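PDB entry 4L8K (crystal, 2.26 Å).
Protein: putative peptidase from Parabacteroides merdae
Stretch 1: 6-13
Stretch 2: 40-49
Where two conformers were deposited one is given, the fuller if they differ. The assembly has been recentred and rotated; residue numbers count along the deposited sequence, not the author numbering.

Stretch 1 (6-13) SSPRDNFE
Stretch 2 (40-49) YNLLVKDTMN

The most unusual feature of this contact is a very short hydrogen bond, 2.5 Å from Arg-9 NH2 to Asn-41 OD1, with an N-H...acceptor angle of 156°. It belongs to a set that illustrates a general principle: an arginine at the start of a helix can bind another segment by meeting its oxygen atoms with the edge of the guanidinium. Arg-9 NH1 donates to Asn-41 O at 2.8 Å and to Val-44 O at 3.0 Å, with angles of 142° and 146°. Asn-41 OD1 and Val-44 O lie near the guanidinium plane, where the N-H bonds point. Although the CA-to-CB bond of Arg-9 runs sideways to the partner, its m, t, p chain (chi1 -70°, chi2 -160°, chi3 54°, chi4 85°) brings the end nearer. Asn-41 also starts sideways and reaches inward, with chi1 t at 177° and chi2 at 50°. A long salt bridge, 3.7 Å from Arg-9 NH2 to Glu-13 OE2, adds a contact one helical turn along.

The two segments lie 28 or more residues apart wherever they touch. Ser-7 is the N-cap of a helix that runs from Pro-8 through Glu-13 and onward. Its phi/psi of -73/150 is extended, whereas Pro-8 (-60/-39) and Arg-9 (-68/-33) are helical; Ser-7 OG, with chi1 p at 86°, accepts from Asp-10 N at 3.2 Å. Phe-12 N to Pro-8 O at 2.8 Å and Glu-13 N to Arg-9 O at 2.9 Å continue the helical pattern. The partner arrives as a helix, with Val-44 N bonded to Tyr-40 O at 3.0 Å. It then extends through Val-44 (-78/123) and Lys-45 (-124/145) into a type I turn from Lys-45 to Met-48, closed by Met-48 N to Lys-45 O at 3.1 Å.

Pro-8 and Asp-46 set the register, their CA atoms 5.2 Å apart. Asp-46, with chi1 m at -84°, directs OD1 to the first helical turn, where Arg-9 N donates to it at 3.0 Å and 162°. A free backbone NH at a helix start thus finds a carboxylate from a distant part of the chain. The same oxygen sits 3.2 Å from Pro-8 CD, but Pro-8 N has no hydrogen to share.

Apolar packing accompanies these polar contacts. Pro-8, Phe-12 and Val-44 point toward the opposing segment. Val-44 (chi1 t, -177°) places CG1 4.0 Å from Pro-8 CB and 3.8 Å from Phe-12 CB, so one methyl touches residues a helical turn apart. Phe-12, at chi1 156° and chi2 63°, brings CE1 to 3.7 Å from Tyr-40 CB, and Tyr-40 O lies over one face of its ring. Pro-8 CG is 4.3 Å from CB of Met-48, a selenomethionine whose side-chain end leads away. Together the two segments bury 507 Å², both sides summed.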

ATOM      1  N   SER A   6      20.111 -13.684  28.153  1.00 48.70           N
ATOM      2  CA  SER A   6      19.993 -13.466  26.712  0.50 47.08           C
ATOM      3  C   SER A   6      21.162 -12.624  26.179  1.00 49.50           C
ATOM      4  O   SER A   6      21.122 -11.375  26.191  1.00 49.23           O
ATOM      5  CB  SER A   6      18.660 -12.817  26.359  0.50 47.86           C
ATOM      6  OG  SER A   6      18.464 -12.910  24.959  0.50 52.64           O
ATOM      7  N   SER A   7      22.209 -13.328  25.708  1.00 42.70           N
ATOM      8  CA  SER A   7      23.447 -12.758  25.178  1.00 40.76           C
ATOM      9  C   SER A   7      23.297 -12.095  23.778  1.00 39.95           C
ATOM     10  O   SER A   7      22.518 -12.561  22.940  1.00 37.94           O
ATOM     11  CB  SER A   7      24.540 -13.829  25.125  1.00 43.21           C
ATOM     12  OG  SER A   7      24.509 -14.601  23.936  1.00 43.12           O
ATOM     13  N   PRO A   8      24.124 -11.057  23.490  1.00 35.75           N
ATOM     14  CA  PRO A   8      24.038 -10.389  22.182  1.00 34.80           C
ATOM     15  C   PRO A   8      24.297 -11.323  21.003  1.00 39.94           C
ATOM     16  O   PRO A   8      23.597 -11.243  19.989  1.00 41.05           O
ATOM     17  CB  PRO A   8      25.116  -9.298  22.284  1.00 35.94           C
ATOM     18  CG  PRO A   8      25.146  -8.973  23.725  1.00 40.10           C
ATOM     19  CD  PRO A   8      25.061 -10.335  24.377  1.00 36.64           C
ATOM     20  N   ARG A   9      25.252 -12.238  21.144  1.00 36.01           N
ATOM     21  CA  ARG A   9      25.576 -13.151  20.059  1.00 36.31           C
ATOM     22  C   ARG A   9      24.429 -14.154  19.787  1.00 40.08           C
ATOM     23  O   ARG A   9      24.186 -14.457  18.622  1.00 38.02           O
ATOM     24  CB  ARG A   9      26.918 -13.841  20.290  1.00 36.08           C
ATOM     25  CG  ARG A   9      28.093 -12.845  20.136  1.00 41.27           C
ATOM     26  CD  ARG A   9      29.438 -13.488  19.870  1.00 51.56           C
ATOM     27  NE  ARG A   9      29.398 -14.394  18.724  1.00 62.30           N
ATOM     28  CZ  ARG A   9      29.543 -14.028  17.454  1.00 73.99           C
ATOM     29  NH1 ARG A   9      29.777 -12.757  17.142  1.00 48.30           N
ATOM     30  NH2 ARG A   9      29.457 -14.926  16.487  1.00 66.67           N
ATOM     31  N   ASP A  10      23.671 -14.574  20.828  1.00 37.63           N
ATOM     32  CA  ASP A  10      22.516 -15.473  20.674  1.00 37.44           C
ATOM     33  C   ASP A  10      21.390 -14.781  19.928  1.00 39.11           C
ATOM     34  O   ASP A  10      20.744 -15.405  19.088  1.00 38.83           O
ATOM     35  CB  ASP A  10      22.009 -15.961  22.039  1.00 39.47           C
ATOM     36  CG  ASP A  10      22.906 -16.963  22.734  1.00 51.46           C
ATOM     37  OD1 ASP A  10      23.772 -17.566  22.052  1.00 52.50           O
ATOM     38  OD2 ASP A  10      22.738 -17.161  23.961  1.00 58.06           O
ATOM     39  N   ASN A  11      21.173 -13.479  20.216  1.00 33.60           N
ATOM     40  CA  ASN A  11      20.153 -12.672  19.550  1.00 30.52           C
ATOM     41  C   ASN A  11      20.589 -12.333  18.132  1.00 30.58           C
ATOM     42  O   ASN A  11      19.760 -12.361  17.229  1.00 28.85           O
ATOM     43  CB  ASN A  11      19.841 -11.438  20.365  1.00 31.18           C
ATOM     44  CG  ASN A  11      19.046 -11.827  21.578  1.00 43.20           C
ATOM     45  OD1 ASN A  11      17.844 -12.073  21.499  1.00 35.08           O
ATOM     46  ND2 ASN A  11      19.723 -12.043  22.691  1.00 34.71           N
ATOM     47  N   PHE A  12      21.891 -12.103  17.913  1.00 27.90           N
ATOM     48  CA  PHE A  12      22.418 -11.903  16.554  1.00 27.85           C
ATOM     49  C   PHE A  12      22.126 -13.158  15.694  1.00 31.90           C
ATOM     50  O   PHE A  12      21.539 -13.047  14.610  1.00 28.27           O
ATOM     51  CB  PHE A  12      23.935 -11.593  16.589  1.00 29.40           C
ATOM     52  CG  PHE A  12      24.674 -11.932  15.317  1.00 31.40           C
ATOM     53  CD1 PHE A  12      24.374 -11.283  14.118  1.00 32.89           C
ATOM     54  CD2 PHE A  12      25.664 -12.914  15.311  1.00 34.42           C
ATOM     55  CE1 PHE A  12      25.033 -11.630  12.929  1.00 33.79           C
ATOM     56  CE2 PHE A  12      26.349 -13.231  14.135  1.00 37.43           C
ATOM     57  CZ  PHE A  12      26.023 -12.590  12.947  1.00 34.98           C
ATOM     58  N   GLU A  13      22.538 -14.343  16.202  1.00 31.95           N
ATOM     59  CA  GLU A  13      22.363 -15.634  15.536  1.00 34.37           C
ATOM     60  C   GLU A  13      20.892 -15.904  15.226  1.00 38.58           C
ATOM     61  O   GLU A  13      20.581 -16.236  14.090  1.00 39.55           O
ATOM     62  CB  GLU A  13      22.937 -16.792  16.384  1.00 37.30           C
ATOM     63  CG  GLU A  13      24.452 -16.795  16.527  1.00 49.54           C
ATOM     64  CD  GLU A  13      25.309 -17.175  15.332  1.00 77.58           C
ATOM     65  OE1 GLU A  13      24.763 -17.675  14.320  1.00 68.99           O
ATOM     66  OE2 GLU A  13      26.547 -16.996  15.428  1.00 79.37           O
ATOM     67  N   TYR A  40      28.702  -8.991  10.193  1.00 35.61           N
ATOM     68  CA  TYR A  40      28.089  -8.721  11.497  1.00 34.83           C
ATOM     69  C   TYR A  40      28.560  -9.686  12.586  1.00 41.57           C
ATOM     70  O   TYR A  40      28.525  -9.327  13.765  1.00 42.48           O
ATOM     71  CB  TYR A  40      26.557  -8.691  11.381  1.00 34.05           C
ATOM     72  CG  TYR A  40      26.094  -7.408  10.723  1.00 33.68           C
ATOM     73  CD1 TYR A  40      26.099  -7.266   9.331  1.00 35.78           C
ATOM     74  CD2 TYR A  40      25.723  -6.306  11.488  1.00 32.92           C
ATOM     75  CE1 TYR A  40      25.712  -6.070   8.720  1.00 34.33           C
ATOM     76  CE2 TYR A  40      25.364  -5.102  10.889  1.00 32.80           C
ATOM     77  CZ  TYR A  40      25.337  -4.998   9.505  1.00 35.55           C
ATOM     78  OH  TYR A  40      24.949  -3.826   8.912  1.00 34.79           O
ATOM     79  N   ASN A  41      29.057 -10.865  12.196  1.00 39.17           N
ATOM     80  CA  ASN A  41      29.637 -11.850  13.106  1.00 39.91           C
ATOM     81  C   ASN A  41      30.835 -11.228  13.839  1.00 45.82           C
ATOM     82  O   ASN A  41      31.004 -11.462  15.039  1.00 45.52           O
ATOM     83  CB  ASN A  41      30.070 -13.095  12.327  1.00 36.35           C
ATOM     84  CG  ASN A  41      30.745 -14.152  13.147  1.00 55.27           C
ATOM     85  OD1 ASN A  41      30.259 -14.562  14.191  1.00 54.19           O
ATOM     86  ND2 ASN A  41      31.860 -14.649  12.663  1.00 47.27           N
ATOM     87  N   LEU A  42      31.619 -10.386  13.117  1.00 43.09           N
ATOM     88  CA  LEU A  42      32.812  -9.703  13.633  1.00 44.21           C
ATOM     89  C   LEU A  42      32.461  -8.470  14.445  1.00 45.81           C
ATOM     90  O   LEU A  42      33.294  -7.993  15.224  1.00 45.33           O
ATOM     91  CB  LEU A  42      33.755  -9.295  12.481  1.00 45.21           C
ATOM     92  CG  LEU A  42      34.264 -10.410  11.547  1.00 51.44           C
ATOM     93  CD1 LEU A  42      34.861  -9.828  10.281  1.00 52.07           C
ATOM     94  CD2 LEU A  42      35.265 -11.311  12.242  1.00 53.77           C
ATOM     95  N   LEU A  43      31.242  -7.952  14.275  1.00 40.38           N
ATOM     96  CA  LEU A  43      30.804  -6.736  14.948  1.00 39.10           C
ATOM     97  C   LEU A  43      30.065  -7.001  16.269  1.00 43.89           C
ATOM     98  O   LEU A  43      30.252  -6.238  17.221  1.00 46.14           O
ATOM     99  CB  LEU A  43      29.922  -5.885  14.004  1.00 37.68           C
ATOM    100  CG  LEU A  43      30.623  -5.338  12.741  1.00 41.92           C
ATOM    101  CD1 LEU A  43      29.645  -4.754  11.777  1.00 41.10           C
ATOM    102  CD2 LEU A  43      31.597  -4.273  13.081  1.00 42.91           C
ATOM    103  N   VAL A  44      29.247  -8.061  16.339  1.00 37.00           N
ATOM    104  CA  VAL A  44      28.490  -8.361  17.553  1.00 34.90           C
ATOM    105  C   VAL A  44      29.408  -9.021  18.603  1.00 40.74           C
ATOM    106  O   VAL A  44      30.035 -10.041  18.330  1.00 41.00           O
ATOM    107  CB  VAL A  44      27.227  -9.206  17.262  1.00 36.56           C
ATOM    108  CG1 VAL A  44      26.424  -9.442  18.534  1.00 35.62           C
ATOM    109  CG2 VAL A  44      26.356  -8.558  16.176  1.00 34.52           C
ATOM    110  N   LYS A  45      29.501  -8.405  19.798  1.00 38.16           N
ATOM    111  CA  LYS A  45      30.286  -8.908  20.936  1.00 38.80           C
ATOM    112  C   LYS A  45      29.384  -9.063  22.148  1.00 42.53           C
ATOM    113  O   LYS A  45      28.524  -8.218  22.357  1.00 40.23           O
ATOM    114  CB  LYS A  45      31.471  -7.965  21.289  1.00 41.45           C
ATOM    115  CG  LYS A  45      32.275  -7.424  20.108  1.00 47.82           C
ATOM    116  CD  LYS A  45      33.318  -8.431  19.634  1.00 54.92           C
ATOM    117  CE  LYS A  45      34.152  -7.934  18.487  1.00 59.99           C
ATOM    118  NZ  LYS A  45      34.777  -9.057  17.734  1.00 66.23           N
ATOM    119  N   ASP A  46      29.623 -10.084  22.989  1.00 41.36           N
ATOM    120  CA  ASP A  46      28.808 -10.309  24.189  1.00 40.87           C
ATOM    121  C   ASP A  46      28.990  -9.212  25.266  1.00 44.69           C
ATOM    122  O   ASP A  46      28.205  -9.170  26.218  1.00 45.73           O
ATOM    123  CB  ASP A  46      29.075 -11.706  24.773  1.00 43.52           C
ATOM    124  CG  ASP A  46      28.254 -12.805  24.104  1.00 51.72           C
ATOM    125  OD1 ASP A  46      27.286 -12.474  23.377  1.00 48.28           O
ATOM    126  OD2 ASP A  46      28.563 -14.000  24.326  1.00 60.69           O
ATOM    127  N   THR A  47      29.955  -8.286  25.078  1.00 38.51           N
ATOM    128  CA  THR A  47      30.189  -7.162  25.992  1.00 36.75           C
ATOM    129  C   THR A  47      29.279  -5.979  25.664  1.00 37.22           C
ATOM    130  O   THR A  47      29.218  -5.019  26.431  1.00 36.16           O
ATOM    131  CB  THR A  47      31.659  -6.745  25.969  1.00 44.40           C
ATOM    132  OG1 THR A  47      32.023  -6.458  24.612  1.00 54.14           O
ATOM    133  CG2 THR A  47      32.571  -7.816  26.568  1.00 34.95           C
HETATM  134  N   MSE A  48      28.571  -6.034  24.522  1.00 33.15           N
HETATM  135  CA  MSE A  48      27.641  -4.972  24.125  1.00 30.04           C
HETATM  136  C   MSE A  48      26.483  -4.884  25.082  1.00 34.96           C
HETATM  137  O   MSE A  48      26.016  -5.930  25.552  1.00 36.28           O
HETATM  138  CB  MSE A  48      27.063  -5.238  22.733  1.00 30.15           C
HETATM  139  CG  MSE A  48      28.036  -4.999  21.618  1.00 35.08           C
HETATM  140 SE   MSE A  48      27.170  -5.466  19.961  0.75 39.17          SE
HETATM  141  CE  MSE A  48      28.054  -4.163  18.906  1.00 35.47           C
ATOM    142  N   ASN A  49      25.985  -3.661  25.324  1.00 29.35           N
ATOM    143  CA  ASN A  49      24.775  -3.463  26.120  1.00 28.74           C
ATOM    144  C   ASN A  49      23.573  -3.594  25.144  1.00 28.88           C
ATOM    145  O   ASN A  49      23.795  -3.714  23.927  1.00 26.56           O
ATOM    146  CB  ASN A  49      24.813  -2.128  26.875  1.00 28.88           C
ATOM    147  CG  ASN A  49      24.761  -0.876  26.026  1.00 30.70           C
ATOM    148  OD1 ASN A  49      24.127  -0.812  24.979  1.00 32.44           O
ATOM    149  ND2 ASN A  49      25.373   0.186  26.505  1.00 30.85           N
TER